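Side-chain contacts in BAG family molecular chaperone regulator 2 (Arabidopsis thaliana, PDB 4HWD), which probably acts as a co-chaperone in programmed cell death and stress responses, its BAG domain binding the ATPase domain of HSP70/HSC70 chaperones: residues I12-Q15 with V16-A20; A20-L23 with S24-T28; K35-E38 with K39-E42; L44-M47 with L48-L52; M70-E73 with R74-Y78. All coordinates share one frame; numbering follows the deposited sequence.

Interaction 1: residues I12-Q15 with V16-A20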
loop_
_atom_site.group_PDB
_atom_site.type_symbol
_atom_site.label_atom_id
_atom_site.label_comp_id
_atom_site.label_asym_id
_atom_site.label_seq_id
_atom_site.Cartn_x
_atom_site.Cartn_y
_atom_site.Cartn_z
ATOM N N ILE A 12 -2.712 0.424 -10.133
ATOM C CA ILE A 12 -2.056 0.428 -8.830
ATOM C C ILE A 12 -3.013 0.780 -7.691
ATOM O O ILE A 12 -2.975 0.156 -6.629
ATOM C CB ILE A 12 -0.884 1.420 -8.814
ATOM C CG1 ILE A 12 0.222 0.929 -9.756
ATOM C CG2 ILE A 12 -0.370 1.588 -7.396
ATOM C CD1 ILE A 12 1.336 1.927 -9.964
ATOM N N SER A 13 -3.858 1.781 -7.918
ATOM C CA SER A 13 -4.823 2.215 -6.923
ATOM C C SER A 13 -5.734 1.065 -6.573
ATOM O O SER A 13 -6.103 0.875 -5.422
ATOM C CB SER A 13 -5.647 3.382 -7.466
ATOM O OG SER A 13 -4.809 4.501 -7.693
ATOM N N PHE A 14 -6.104 0.304 -7.591
ATOM C CA PHE A 14 -6.963 -0.859 -7.430
ATOM C C PHE A 14 -6.271 -1.917 -6.565
ATOM O O PHE A 14 -6.889 -2.497 -5.675
ATOM C CB PHE A 14 -7.266 -1.425 -8.812
ATOM C CG PHE A 14 -7.971 -2.746 -8.799
ATOM C CD1 PHE A 14 -9.362 -2.809 -8.759
ATOM C CD2 PHE A 14 -7.243 -3.939 -8.889
ATOM C CE1 PHE A 14 -10.021 -4.045 -8.820
ATOM C CE2 PHE A 14 -7.891 -5.173 -8.947
ATOM C CZ PHE A 14 -9.284 -5.225 -8.915
ATOM N N GLN A 15 -4.988 -2.174 -6.832
ATOM C CA GLN A 15 -4.247 -3.180 -6.065
ATOM C C GLN A 15 -3.959 -2.665 -4.652
ATOM O O GLN A 15 -4.012 -3.419 -3.687
ATOM C CB GLN A 15 -2.934 -3.547 -6.777
ATOM C CG GLN A 15 -2.262 -4.811 -6.231
ATOM C CD GLN A 15 -3.246 -5.971 -6.066
ATOM O OE1 GLN A 15 -4.135 -6.167 -6.897
ATOM N NE2 GLN A 15 -3.085 -6.744 -4.995
ATOM N N VAL A 16 -3.677 -1.374 -4.539
ATOM C CA VAL A 16 -3.408 -0.759 -3.251
ATOM C C VAL A 16 -4.594 -0.881 -2.290
ATOM O O VAL A 16 -4.398 -1.136 -1.093
ATOM C CB VAL A 16 -3.030 0.730 -3.425
ATOM C CG1 VAL A 16 -2.983 1.440 -2.073
ATOM C CG2 VAL A 16 -1.697 0.831 -4.119
ATOM N N GLU A 17 -5.823 -0.708 -2.781
ATOM C CA GLU A 17 -6.968 -0.823 -1.878
ATOM C C GLU A 17 -7.233 -2.270 -1.496
ATOM O O GLU A 17 -7.836 -2.553 -0.454
ATOM C CB GLU A 17 -8.228 -0.172 -2.461
ATOM C CG GLU A 17 -8.712 -0.685 -3.794
ATOM C CD GLU A 17 -9.877 0.145 -4.316
ATOM O OE1 GLU A 17 -9.794 1.391 -4.232
ATOM O OE2 GLU A 17 -10.868 -0.436 -4.814
ATOM N N ARG A 18 -6.777 -3.193 -2.337
ATOM C CA ARG A 18 -6.933 -4.604 -2.024
ATOM C C ARG A 18 -5.905 -4.898 -0.928
ATOM O O ARG A 18 -6.154 -5.685 -0.031
ATOM C CB ARG A 18 -6.670 -5.459 -3.264
ATOM C CG ARG A 18 -7.609 -5.171 -4.429
ATOM C CD ARG A 18 -7.332 -6.097 -5.605
ATOM N NE ARG A 18 -7.555 -7.489 -5.246
ATOM C CZ ARG A 18 -8.735 -7.988 -4.890
ATOM N NH1 ARG A 18 -9.801 -7.201 -4.853
ATOM N NH2 ARG A 18 -8.850 -9.270 -4.556
ATOM N N LEU A 19 -4.746 -4.248 -1.005
ATOM C CA LEU A 19 -3.695 -4.425 -0.002
ATOM C C LEU A 19 -4.132 -3.837 1.344
ATOM O O LEU A 19 -3.842 -4.403 2.401
ATOM C CB LEU A 19 -2.392 -3.760 -0.471
ATOM C CG LEU A 19 -1.649 -4.526 -1.576
ATOM C CD1 LEU A 19 -0.665 -3.624 -2.296
ATOM C CD2 LEU A 19 -0.941 -5.736 -0.942
ATOM N N ALA A 20 -4.835 -2.706 1.292
ATOM C CA ALA A 20 -5.342 -2.035 2.489
ATOM C C ALA A 20 -6.395 -2.905 3.148
ATOM O O ALA A 20 -6.626 -2.821 4.353
ATOM C CB ALA A 20 -5.954 -0.688 2.123
HETATM O O HOH W 1 -10.068 -3.224 -4.950
#
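Arg18 touches two side chains of the preceding turn of helix 2-31, Phe14 and Gln15, through the same methylene, CD. Arg18 CD stands 3.5 Å from Phe14 CE2, at a slant to the ring, and the two side chains run alongside each other in the same direction with ring and guanidinium planes only 19° apart. Gln15 reaches the same methylene roughly at right angles to the ring contact: its amide oxygen OE1 comes within 3.4 Å of Arg18 CD, near the guanidinium plane and at its edge, the amide turned 59° against that group. The bend at chi2 (47°) folds the Gln15 chain back so that its amide lies next to Arg18. An alanine at Gln15 would remove this amide and is likely to leave one side of the Arg18 chain unpacked and its outer torsions freer to turn.

The apolar contact belongs to the inner side of the helix, where Ile12 CG2 meets Val16 CG2 at 3.6 Å; Gln51 of helix 38-57 touches Ile12, while Gln71 and Tyr78 of helix 63-89 touch Val16.

Among the backbone bonds, Leu19 N to Gln15 O (2.9 Å) and Glu17 N to Ser13 O (3.1 Å) are sound, whereas Arg18 N reaches both Phe14 O and Gln15 O weakly. A water donates to Glu17 OE2 at 2.9 Å and, weakly, to Phe14 O, joining carboxylate and carbonyl. The chemistry is divided as in an amphipathic helix: aliphatic branches face the bundle; outside, Arg18 lies against Phe14 and Gln15, and Glu17 turns to a water.

Interaction 2: residues A20-L23 with S24-T28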
loop_
_atom_site.group_PDB
_atom_site.type_symbol
_atom_site.label_atom_id
_atom_site.label_comp_id
_atom_site.label_asym_id
_atom_site.label_seq_id
_atom_site.Cartn_x
_atom_site.Cartn_y
_atom_site.Cartn_z
ATOM N N ALA A 20 -4.835 -2.706 1.292
ATOM C CA ALA A 20 -5.342 -2.035 2.489
ATOM C C ALA A 20 -6.395 -2.905 3.148
ATOM O O ALA A 20 -6.626 -2.821 4.353
ATOM C CB ALA A 20 -5.954 -0.688 2.123
ATOM N N GLY A 21 -7.045 -3.734 2.341
ATOM C CA GLY A 21 -8.066 -4.617 2.860
ATOM C C GLY A 21 -7.402 -5.692 3.692
ATOM O O GLY A 21 -7.907 -6.060 4.751
ATOM N N GLN A 22 -6.268 -6.204 3.217
ATOM C CA GLN A 22 -5.562 -7.233 3.965
ATOM C C GLN A 22 -4.962 -6.630 5.235
ATOM O O GLN A 22 -4.945 -7.273 6.280
ATOM C CB GLN A 22 -4.462 -7.871 3.117
ATOM C CG GLN A 22 -3.791 -9.038 3.803
ATOM C CD GLN A 22 -4.790 -10.093 4.231
ATOM O OE1 GLN A 22 -5.557 -10.597 3.418
ATOM N NE2 GLN A 22 -4.786 -10.429 5.514
ATOM N N LEU A 23 -4.475 -5.396 5.144
ATOM C CA LEU A 23 -3.909 -4.716 6.314
ATOM C C LEU A 23 -4.998 -4.489 7.364
ATOM O O LEU A 23 -4.764 -4.661 8.558
ATOM C CB LEU A 23 -3.312 -3.373 5.905
ATOM C CG LEU A 23 -2.838 -2.422 7.012
ATOM C CD1 LEU A 23 -1.641 -3.009 7.763
ATOM C CD2 LEU A 23 -2.478 -1.085 6.377
ATOM N N SER A 24 -6.193 -4.112 6.911
ATOM C CA SER A 24 -7.318 -3.869 7.814
ATOM C C SER A 24 -7.675 -5.158 8.562
ATOM O O SER A 24 -8.012 -5.126 9.749
ATOM C CB SER A 24 -8.528 -3.350 7.022
ATOM O OG SER A 24 -9.594 -2.974 7.879
ATOM N N ALA A 25 -7.586 -6.292 7.868
ATOM C CA ALA A 25 -7.866 -7.583 8.486
ATOM C C ALA A 25 -6.813 -7.888 9.557
ATOM O O ALA A 25 -7.153 -8.335 10.656
ATOM C CB ALA A 25 -7.876 -8.681 7.437
ATOM N N PHE A 26 -5.539 -7.655 9.234
ATOM C CA PHE A 26 -4.457 -7.891 10.190
ATOM C C PHE A 26 -4.616 -6.935 11.362
ATOM O O PHE A 26 -4.416 -7.312 12.509
ATOM C CB PHE A 26 -3.071 -7.653 9.563
ATOM C CG PHE A 26 -2.628 -8.731 8.610
ATOM C CD1 PHE A 26 -3.158 -10.015 8.679
ATOM C CD2 PHE A 26 -1.622 -8.473 7.681
ATOM C CE1 PHE A 26 -2.695 -11.029 7.833
ATOM C CE2 PHE A 26 -1.153 -9.479 6.834
ATOM C CZ PHE A 26 -1.691 -10.763 6.916
ATOM N N ASP A 27 -4.975 -5.693 11.066
ATOM C CA ASP A 27 -5.165 -4.693 12.109
ATOM C C ASP A 27 -6.233 -5.138 13.110
ATOM O O ASP A 27 -6.018 -5.064 14.316
ATOM C CB ASP A 27 -5.554 -3.343 11.493
ATOM C CG ASP A 27 -5.689 -2.239 12.535
ATOM O OD1 ASP A 27 -4.676 -1.906 13.187
ATOM O OD2 ASP A 27 -6.807 -1.698 12.700
ATOM N N THR A 28 -7.377 -5.605 12.619
ATOM C CA THR A 28 -8.440 -6.043 13.520
ATOM C C THR A 28 -8.031 -7.281 14.321
ATOM O O THR A 28 -8.266 -7.347 15.529
ATOM C CB THR A 28 -9.761 -6.323 12.759
ATOM O OG1 THR A 28 -9.566 -7.379 11.815
ATOM C CG2 THR A 28 -10.222 -5.074 12.027
#
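An amide laid against an aromatic ring one helical turn further on illustrates an i to i+4 contact on the first helix of the BAG three-helix bundle, where Gln22 meets Phe26. Gln22 NE2 lies over one face of the Phe26 ring, displaced toward its rim, 3.2 Å from CE1 and 3.4 Å from CZ. Amide and ring planes are inclined by 59°, so the groups are not stacked flat. The Gln22 methylene CG also reaches the ring, 4.0 Å from CE2. Torsions on both sides bring this about: Gln22 has CG opposite its backbone N (chi1 -174°) and then bends at chi2, while Phe26, with CG anti to its carbonyl carbon (chi1 -74°), carries its ring back toward the preceding turn. A serine in place of Phe26 would remove the ring and would probably leave the Gln22 amide without its aromatic support, opening a gap beside it.

Beneath the side chains, regular helical bonds run from Phe26 N to Gln22 O (3.0 Å) and from Asp27 N to Leu23 O (2.7 Å). The hydroxyl of Thr28 donates through OG1 to Ala25 O at 2.8 Å, turning a side-chain oxygen back onto the helix backbone.

Around this turn, Phe26 packs against Asn40, Leu41 and Leu44 of helix 38-57, and Gln22 also touches Leu44. Leu23, by contrast, meets Leu82 and Leu85 of helix 63-89, so successive residues of one helix serve both of its neighbours.

Interaction 3: residues K35-E38 with K39-E42; sequences KVEE and KNLE
Three successive bends of about 70 to 85° at chi2, chi3 and chi4 curl the Lys39 chain back on itself, while Glu37 sends its CG away from the backbone N (chi1 -154°) and continues extended. The ammonium and carboxylate are thereby brought together: Lys39 NZ donates to Glu37 OE2 at 3.1 Å, nearly along the C-O bond of the acceptor, in a salt bridge. The curled methylenes pass beside the same oxygen, Lys39 CG lying 3.0 Å from Glu37 OE2.

Glu37 occupies the N-cap position of helix 38-57, and its carbonyl oxygen receives Asn40 N at 3.0 Å from well above the carbonyl plane, with a weaker bond from Leu41 N. At the next residue, Glu38 O accepts Glu42 N. The carboxylates of these two residues are turned 65° against each other, Glu38 OE1 being 4.0 Å from Glu42 OE2. A water donates to Glu38 OE1 (2.6 Å) and to Glu42 OE2 (2.7 Å).

On the buried side, Val36 CG1 meets Leu41 CD1 at 3.4 Å, the side chains crossing at about a right angle. Phe26 of helix 2-31 touches both, and Asn89 ND2 of helix 63-89 bonds to Val36 O, tying the entry of helix 38-57 to the last helix.

Acidic groups gathered at the start of a helix would be expected to suit its dipole; here one is paired with a lysine, and the other two share a water whose hydrogens probably ease their mutual repulsion.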
loop_
_atom_site.group_PDB
_atom_site.type_symbol
_atom_site.label_atom_id
_atom_site.label_comp_id
_atom_site.label_asym_id
_atom_site.label_seq_id
_atom_site.Cartn_x
_atom_site.Cartn_y
_atom_site.Cartn_z
ATOM N N LYS A 35 -3.426 -13.269 17.073
ATOM C CA LYS A 35 -2.062 -13.291 16.552
ATOM C C LYS A 35 -2.043 -13.498 15.040
ATOM O O LYS A 35 -2.902 -14.185 14.481
ATOM C CB LYS A 35 -1.255 -14.408 17.220
ATOM C CG LYS A 35 0.225 -14.453 16.831
ATOM C CD LYS A 35 1.058 -13.490 17.667
ATOM C CE LYS A 35 2.548 -13.679 17.399
ATOM N NZ LYS A 35 3.400 -12.956 18.391
ATOM N N VAL A 36 -1.054 -12.887 14.394
ATOM C CA VAL A 36 -0.868 -12.979 12.945
ATOM C C VAL A 36 0.558 -13.442 12.683
ATOM O O VAL A 36 1.493 -12.994 13.345
ATOM C CB VAL A 36 -1.107 -11.603 12.252
ATOM C CG1 VAL A 36 -0.535 -11.607 10.836
ATOM C CG2 VAL A 36 -2.600 -11.311 12.194
ATOM N N GLU A 37 0.720 -14.347 11.725
ATOM C CA GLU A 37 2.038 -14.868 11.393
ATOM C C GLU A 37 2.936 -13.705 10.970
ATOM O O GLU A 37 2.551 -12.879 10.140
ATOM C CB GLU A 37 1.910 -15.899 10.268
ATOM C CG GLU A 37 3.014 -16.942 10.223
ATOM C CD GLU A 37 2.651 -18.125 9.333
ATOM O OE1 GLU A 37 1.641 -18.802 9.629
ATOM O OE2 GLU A 37 3.368 -18.378 8.340
ATOM N N GLU A 38 4.131 -13.638 11.545
ATOM C CA GLU A 38 5.056 -12.560 11.228
ATOM C C GLU A 38 5.406 -12.490 9.746
ATOM O O GLU A 38 5.429 -11.410 9.158
ATOM C CB GLU A 38 6.337 -12.697 12.054
ATOM C CG GLU A 38 7.314 -11.554 11.832
ATOM C CD GLU A 38 6.715 -10.196 12.163
ATOM O OE1 GLU A 38 7.336 -9.172 11.808
ATOM O OE2 GLU A 38 5.628 -10.152 12.783
ATOM N N LYS A 39 5.681 -13.640 9.145
ATOM C CA LYS A 39 6.027 -13.685 7.735
ATOM C C LYS A 39 4.938 -13.051 6.867
ATOM O O LYS A 39 5.230 -12.537 5.793
ATOM C CB LYS A 39 6.299 -15.135 7.297
ATOM C CG LYS A 39 5.160 -16.111 7.544
ATOM C CD LYS A 39 4.120 -16.052 6.432
ATOM C CE LYS A 39 4.558 -16.842 5.202
ATOM N NZ LYS A 39 4.515 -18.311 5.456
ATOM N N ASN A 40 3.691 -13.079 7.334
ATOM C CA ASN A 40 2.589 -12.481 6.577
ATOM C C ASN A 40 2.624 -10.964 6.667
ATOM O O ASN A 40 2.261 -10.268 5.718
ATOM C CB ASN A 40 1.239 -13.004 7.069
ATOM C CG ASN A 40 0.983 -14.433 6.629
ATOM O OD1 ASN A 40 1.236 -14.790 5.474
ATOM N ND2 ASN A 40 0.479 -15.259 7.542
ATOM N N LEU A 41 3.054 -10.455 7.813
ATOM C CA LEU A 41 3.173 -9.011 8.005
ATOM C C LEU A 41 4.293 -8.541 7.082
ATOM O O LEU A 41 4.207 -7.478 6.466
ATOM C CB LEU A 41 3.520 -8.695 9.464
ATOM C CG LEU A 41 2.422 -8.120 10.366
ATOM C CD1 LEU A 41 1.069 -8.703 10.011
ATOM C CD2 LEU A 41 2.773 -8.396 11.822
ATOM N N GLU A 42 5.332 -9.369 6.971
ATOM C CA GLU A 42 6.484 -9.073 6.121
ATOM C C GLU A 42 6.150 -9.195 4.645
ATOM O O GLU A 42 6.547 -8.347 3.849
ATOM C CB GLU A 42 7.654 -9.998 6.475
ATOM C CG GLU A 42 7.990 -10.002 7.962
ATOM C CD GLU A 42 9.241 -10.792 8.284
ATOM O OE1 GLU A 42 9.402 -11.908 7.745
ATOM O OE2 GLU A 42 10.062 -10.294 9.086
HETATM O O HOH W 2 9.840 -8.626 11.169
#

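Interaction 4: residues L44-M47 with L48-L52; sequences LMEM and LMNQL
Leu44 opens the contact by setting its CG 4.5 Å from Leu48 CD1, a loose apolar approach backed by the helical bond from Leu48 N to Leu44 O at 3.0 Å. The two leucines differ in their use: Leu44 also packs on Gln22 and Phe26 of helix 2-31, whereas Leu48 touches Leu82 of helix 63-89. Met45 follows with a similarly light touch, its sulfur SD 4.4 Å from Met49 CG, while Met49 N donates to Met45 O.

Glu46 bends at chi2 (-83°), which carries its carboxylate along the helix until it runs beside the Asn50 side chain. Carboxylate and amide are turned 70° against each other, and Glu46 OE2 lies 3.7 Å from Asn50 OD1; the firm link between these residues is instead Asn50 N to Glu46 O at 2.7 Å. At Met47 the turn is completed: Gln51 N donates to Met47 O at 3.0 Å, and Gln51 CG passes 3.5 Å from Met47 O.

Leu44 and Leu48 thus face the two partner helices while Glu46 and Asn50 share another side, as on a helix of the BAG three-helix bundle, here the second helix in the chain.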
loop_
_atom_site.group_PDB
_atom_site.type_symbol
_atom_site.label_atom_id
_atom_site.label_comp_id
_atom_site.label_asym_id
_atom_site.label_seq_id
_atom_site.Cartn_x
_atom_site.Cartn_y
_atom_site.Cartn_z
ATOM N N LEU A 44 3.329 -8.723 3.269
ATOM C CA LEU A 44 2.482 -7.570 2.966
ATOM C C LEU A 44 3.356 -6.322 2.816
ATOM O O LEU A 44 3.092 -5.464 1.978
ATOM C CB LEU A 44 1.449 -7.348 4.087
ATOM C CG LEU A 44 0.338 -6.322 3.813
ATOM C CD1 LEU A 44 -0.581 -6.872 2.722
ATOM C CD2 LEU A 44 -0.470 -6.047 5.081
ATOM N N MET A 45 4.410 -6.226 3.624
ATOM C CA MET A 45 5.296 -5.075 3.542
ATOM C C MET A 45 5.943 -4.969 2.166
ATOM O O MET A 45 6.017 -3.890 1.598
ATOM C CB MET A 45 6.387 -5.152 4.614
ATOM C CG MET A 45 7.340 -3.958 4.589
ATOM S SD MET A 45 6.485 -2.435 4.982
ATOM C CE MET A 45 6.554 -2.476 6.827
ATOM N N GLU A 46 6.416 -6.090 1.634
ATOM C CA GLU A 46 7.048 -6.105 0.319
ATOM C C GLU A 46 6.038 -5.770 -0.788
ATOM O O GLU A 46 6.385 -5.126 -1.782
ATOM C CB GLU A 46 7.682 -7.480 0.054
ATOM C CG GLU A 46 8.394 -7.626 -1.305
ATOM C CD GLU A 46 7.455 -7.968 -2.451
ATOM O OE1 GLU A 46 6.373 -8.550 -2.198
ATOM O OE2 GLU A 46 7.810 -7.679 -3.612
ATOM N N MET A 47 4.796 -6.204 -0.624
ATOM C CA MET A 47 3.784 -5.913 -1.633
ATOM C C MET A 47 3.480 -4.417 -1.672
ATOM O O MET A 47 3.396 -3.826 -2.750
ATOM C CB MET A 47 2.514 -6.727 -1.370
ATOM C CG MET A 47 2.671 -8.209 -1.724
ATOM S SD MET A 47 1.268 -9.254 -1.299
ATOM C CE MET A 47 2.047 -10.505 -0.304
ATOM N N LEU A 48 3.347 -3.796 -0.501
ATOM C CA LEU A 48 3.074 -2.359 -0.437
ATOM C C LEU A 48 4.229 -1.596 -1.080
ATOM O O LEU A 48 4.014 -0.706 -1.909
ATOM C CB LEU A 48 2.903 -1.894 1.018
ATOM C CG LEU A 48 1.705 -2.416 1.823
ATOM C CD1 LEU A 48 1.910 -2.148 3.311
ATOM C CD2 LEU A 48 0.437 -1.750 1.324
ATOM N N MET A 49 5.453 -1.948 -0.698
ATOM C CA MET A 49 6.639 -1.289 -1.236
ATOM C C MET A 49 6.763 -1.548 -2.731
ATOM O O MET A 49 7.165 -0.669 -3.494
ATOM C CB MET A 49 7.904 -1.781 -0.513
ATOM C CG MET A 49 7.997 -1.379 0.962
ATOM S SD MET A 49 8.031 0.420 1.210
ATOM C CE MET A 49 9.694 0.850 0.590
ATOM N N ASN A 50 6.411 -2.754 -3.155
ATOM C CA ASN A 50 6.475 -3.081 -4.576
ATOM C C ASN A 50 5.561 -2.160 -5.386
ATOM O O ASN A 50 5.906 -1.756 -6.492
ATOM C CB ASN A 50 6.057 -4.522 -4.821
ATOM C CG ASN A 50 6.171 -4.904 -6.280
ATOM O OD1 ASN A 50 7.011 -5.719 -6.658
ATOM N ND2 ASN A 50 5.331 -4.306 -7.112
ATOM N N GLN A 51 4.389 -1.841 -4.836
ATOM C CA GLN A 51 3.450 -0.954 -5.516
ATOM C C GLN A 51 4.019 0.454 -5.529
ATOM O O GLN A 51 3.801 1.216 -6.463
ATOM C CB GLN A 51 2.094 -0.945 -4.799
ATOM C CG GLN A 51 1.260 -2.195 -4.982
ATOM C CD GLN A 51 1.065 -2.556 -6.453
ATOM O OE1 GLN A 51 0.880 -1.680 -7.300
ATOM N NE2 GLN A 51 1.093 -3.855 -6.759
ATOM N N LEU A 52 4.750 0.796 -4.474
ATOM C CA LEU A 52 5.342 2.118 -4.345
ATOM C C LEU A 52 6.457 2.378 -5.372
ATOM O O LEU A 52 6.594 3.497 -5.871
ATOM C CB LEU A 52 5.863 2.309 -2.912
ATOM C CG LEU A 52 6.066 3.755 -2.453
ATOM C CD1 LEU A 52 4.799 4.551 -2.700
ATOM C CD2 LEU A 52 6.440 3.781 -0.981
#

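Interaction 5: residues M70-E73 with R74-Y78; sequences MQEE and RLHKY
The carbonyl oxygen of Glu72 is met twice by His76: the backbone N donates to it at 2.9 Å, and the imidazole lies with one face over it. Glu72 O stands 2.9 Å above the His76 ring plane, displaced toward the rim, and 3.0 Å from His76 CD2. Having CG opposite its carbonyl carbon (chi1 -74°), His76 carries its ring back over the preceding turn. There the Glu72 side chain runs alongside it, Glu72 OE2 4.0 Å from His76 CE1 with carboxylate and ring planes 57° apart; a carboxylate this near could help stabilise a protonated imidazole. The other oxygen, Glu72 OE1, lies close to the like-charged Asp56.

This turn belongs to helix 63-89, the last of the three in the BAG domain bundle. Its inner side is divided between two neighbours: Leu75 packs on Leu52 of helix 38-57, and Gln71 on Ser13 and Val16 of helix 2-31.

Further round the helix, Met70 and Arg74 extend side by side in the same direction. The methyl CE of Met70 approaches Arg74 NH1 to 3.2 Å, at a slant to the guanidinium. Arg74 N donates to Met70 O at 3.0 Å, and weakly to Gln71 O as well. Leu75 N bonds to Gln71 O, also at 3.0 Å, while Lys77 N reaches Glu73 O at 3.2 Å.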
loop_
_atom_site.group_PDB
_atom_site.type_symbol
_atom_site.label_atom_id
_atom_site.label_comp_id
_atom_site.label_asym_id
_atom_site.label_seq_id
_atom_site.Cartn_x
_atom_site.Cartn_y
_atom_site.Cartn_z
ATOM N N MET A 70 -1.371 11.510 -4.001
ATOM C CA MET A 70 -2.262 11.044 -2.943
ATOM C C MET A 70 -2.176 9.529 -2.783
ATOM O O MET A 70 -2.475 8.988 -1.720
ATOM C CB MET A 70 -3.710 11.424 -3.265
ATOM C CG MET A 70 -4.734 10.814 -2.301
ATOM S SD MET A 70 -6.067 9.884 -3.107
ATOM C CE MET A 70 -5.381 8.230 -3.137
ATOM N N GLN A 71 -1.765 8.853 -3.847
ATOM C CA GLN A 71 -1.647 7.405 -3.836
ATOM C C GLN A 71 -0.390 6.906 -3.112
ATOM O O GLN A 71 -0.456 5.965 -2.322
ATOM C CB GLN A 71 -1.675 6.876 -5.268
ATOM C CG GLN A 71 -2.035 5.405 -5.353
ATOM C CD GLN A 71 -3.445 5.128 -4.854
ATOM O OE1 GLN A 71 -3.707 4.085 -4.267
ATOM N NE2 GLN A 71 -4.359 6.061 -5.098
ATOM N N GLU A 72 0.763 7.512 -3.375
ATOM C CA GLU A 72 1.963 7.066 -2.681
ATOM C C GLU A 72 1.925 7.612 -1.258
ATOM O O GLU A 72 2.560 7.072 -0.357
ATOM C CB GLU A 72 3.232 7.511 -3.409
ATOM C CG GLU A 72 3.510 8.990 -3.430
ATOM C CD GLU A 72 4.869 9.267 -4.028
ATOM O OE1 GLU A 72 5.061 8.945 -5.224
ATOM O OE2 GLU A 72 5.743 9.786 -3.298
ATOM N N GLU A 73 1.155 8.681 -1.073
ATOM C CA GLU A 73 0.959 9.303 0.229
ATOM C C GLU A 73 0.104 8.352 1.080
ATOM O O GLU A 73 0.291 8.230 2.301
ATOM C CB GLU A 73 0.248 10.643 0.048
ATOM C CG GLU A 73 -0.389 11.204 1.306
ATOM C CD GLU A 73 -0.759 12.672 1.162
ATOM O OE1 GLU A 73 -1.477 13.200 2.042
ATOM O OE2 GLU A 73 -0.319 13.303 0.174
ATOM N N ARG A 74 -0.833 7.680 0.414
ATOM C CA ARG A 74 -1.719 6.714 1.057
ATOM C C ARG A 74 -0.908 5.476 1.402
ATOM O O ARG A 74 -1.099 4.871 2.455
ATOM C CB ARG A 74 -2.863 6.340 0.112
ATOM C CG ARG A 74 -3.471 4.976 0.374
ATOM C CD ARG A 74 -4.852 4.888 -0.249
ATOM N NE ARG A 74 -5.802 5.752 0.449
ATOM C CZ ARG A 74 -6.857 6.322 -0.128
ATOM N NH1 ARG A 74 -7.102 6.126 -1.421
ATOM N NH2 ARG A 74 -7.675 7.083 0.587
ATOM N N LEU A 75 -0.000 5.117 0.499
ATOM C CA LEU A 75 0.876 3.967 0.675
ATOM C C LEU A 75 1.848 4.206 1.821
ATOM O O LEU A 75 2.215 3.275 2.536
ATOM C CB LEU A 75 1.664 3.696 -0.608
ATOM C CG LEU A 75 0.991 2.773 -1.610
ATOM C CD1 LEU A 75 1.715 2.842 -2.946
ATOM C CD2 LEU A 75 0.979 1.354 -1.057
ATOM N N HIS A 76 2.277 5.450 1.981
ATOM C CA HIS A 76 3.193 5.788 3.056
ATOM C C HIS A 76 2.469 5.554 4.368
ATOM O O HIS A 76 3.043 5.029 5.322
ATOM C CB HIS A 76 3.623 7.254 2.961
ATOM C CG HIS A 76 4.605 7.530 1.863
ATOM N ND1 HIS A 76 5.073 8.795 1.584
ATOM C CD2 HIS A 76 5.213 6.698 0.983
ATOM C CE1 HIS A 76 5.928 8.734 0.578
ATOM N NE2 HIS A 76 6.031 7.474 0.195
ATOM N N LYS A 77 1.200 5.944 4.399
ATOM C CA LYS A 77 0.371 5.786 5.579
ATOM C C LYS A 77 0.192 4.311 5.940
ATOM O O LYS A 77 0.146 3.959 7.118
ATOM C CB LYS A 77 -0.995 6.437 5.336
ATOM C CG LYS A 77 -1.988 6.273 6.475
ATOM C CD LYS A 77 -3.328 6.924 6.146
ATOM C CE LYS A 77 -4.336 6.717 7.272
ATOM N NZ LYS A 77 -5.624 7.437 7.031
ATOM N N TYR A 78 0.096 3.453 4.927
ATOM C CA TYR A 78 -0.087 2.020 5.153
ATOM C C TYR A 78 1.182 1.331 5.640
ATOM O O TYR A 78 1.137 0.457 6.515
ATOM C CB TYR A 78 -0.570 1.331 3.877
ATOM C CG TYR A 78 -1.956 1.729 3.435
ATOM C CD1 TYR A 78 -2.872 2.273 4.335
ATOM C CD2 TYR A 78 -2.368 1.515 2.121
ATOM C CE1 TYR A 78 -4.172 2.598 3.934
ATOM C CE2 TYR A 78 -3.665 1.830 1.707
ATOM C CZ TYR A 78 -4.563 2.370 2.614
ATOM O OH TYR A 78 -5.848 2.670 2.194
#

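How the interactions relate
All five contacts are local along the chain, yet together they sample each helix of the bundle. Interactions 1 and 2 share Ala20 on helix 2-31, their centres 12 Å apart. Interaction 4 faces both: Leu19 CD2 meets Met47 CB at 3.6 Å, and Phe26 CD2 meets Leu44 CD2 at 3.7 Å. Interaction 5 closes the bundle from the third helix, with Val16 CG1 3.9 Å from Tyr78 CE2 and Leu52 CD1 3.5 Å from Leu75 CD1. Interaction 3 sits at one end, joined to interaction 2 through Phe26 but about 9 Å from interactions 1 and 5 at the nearest atoms.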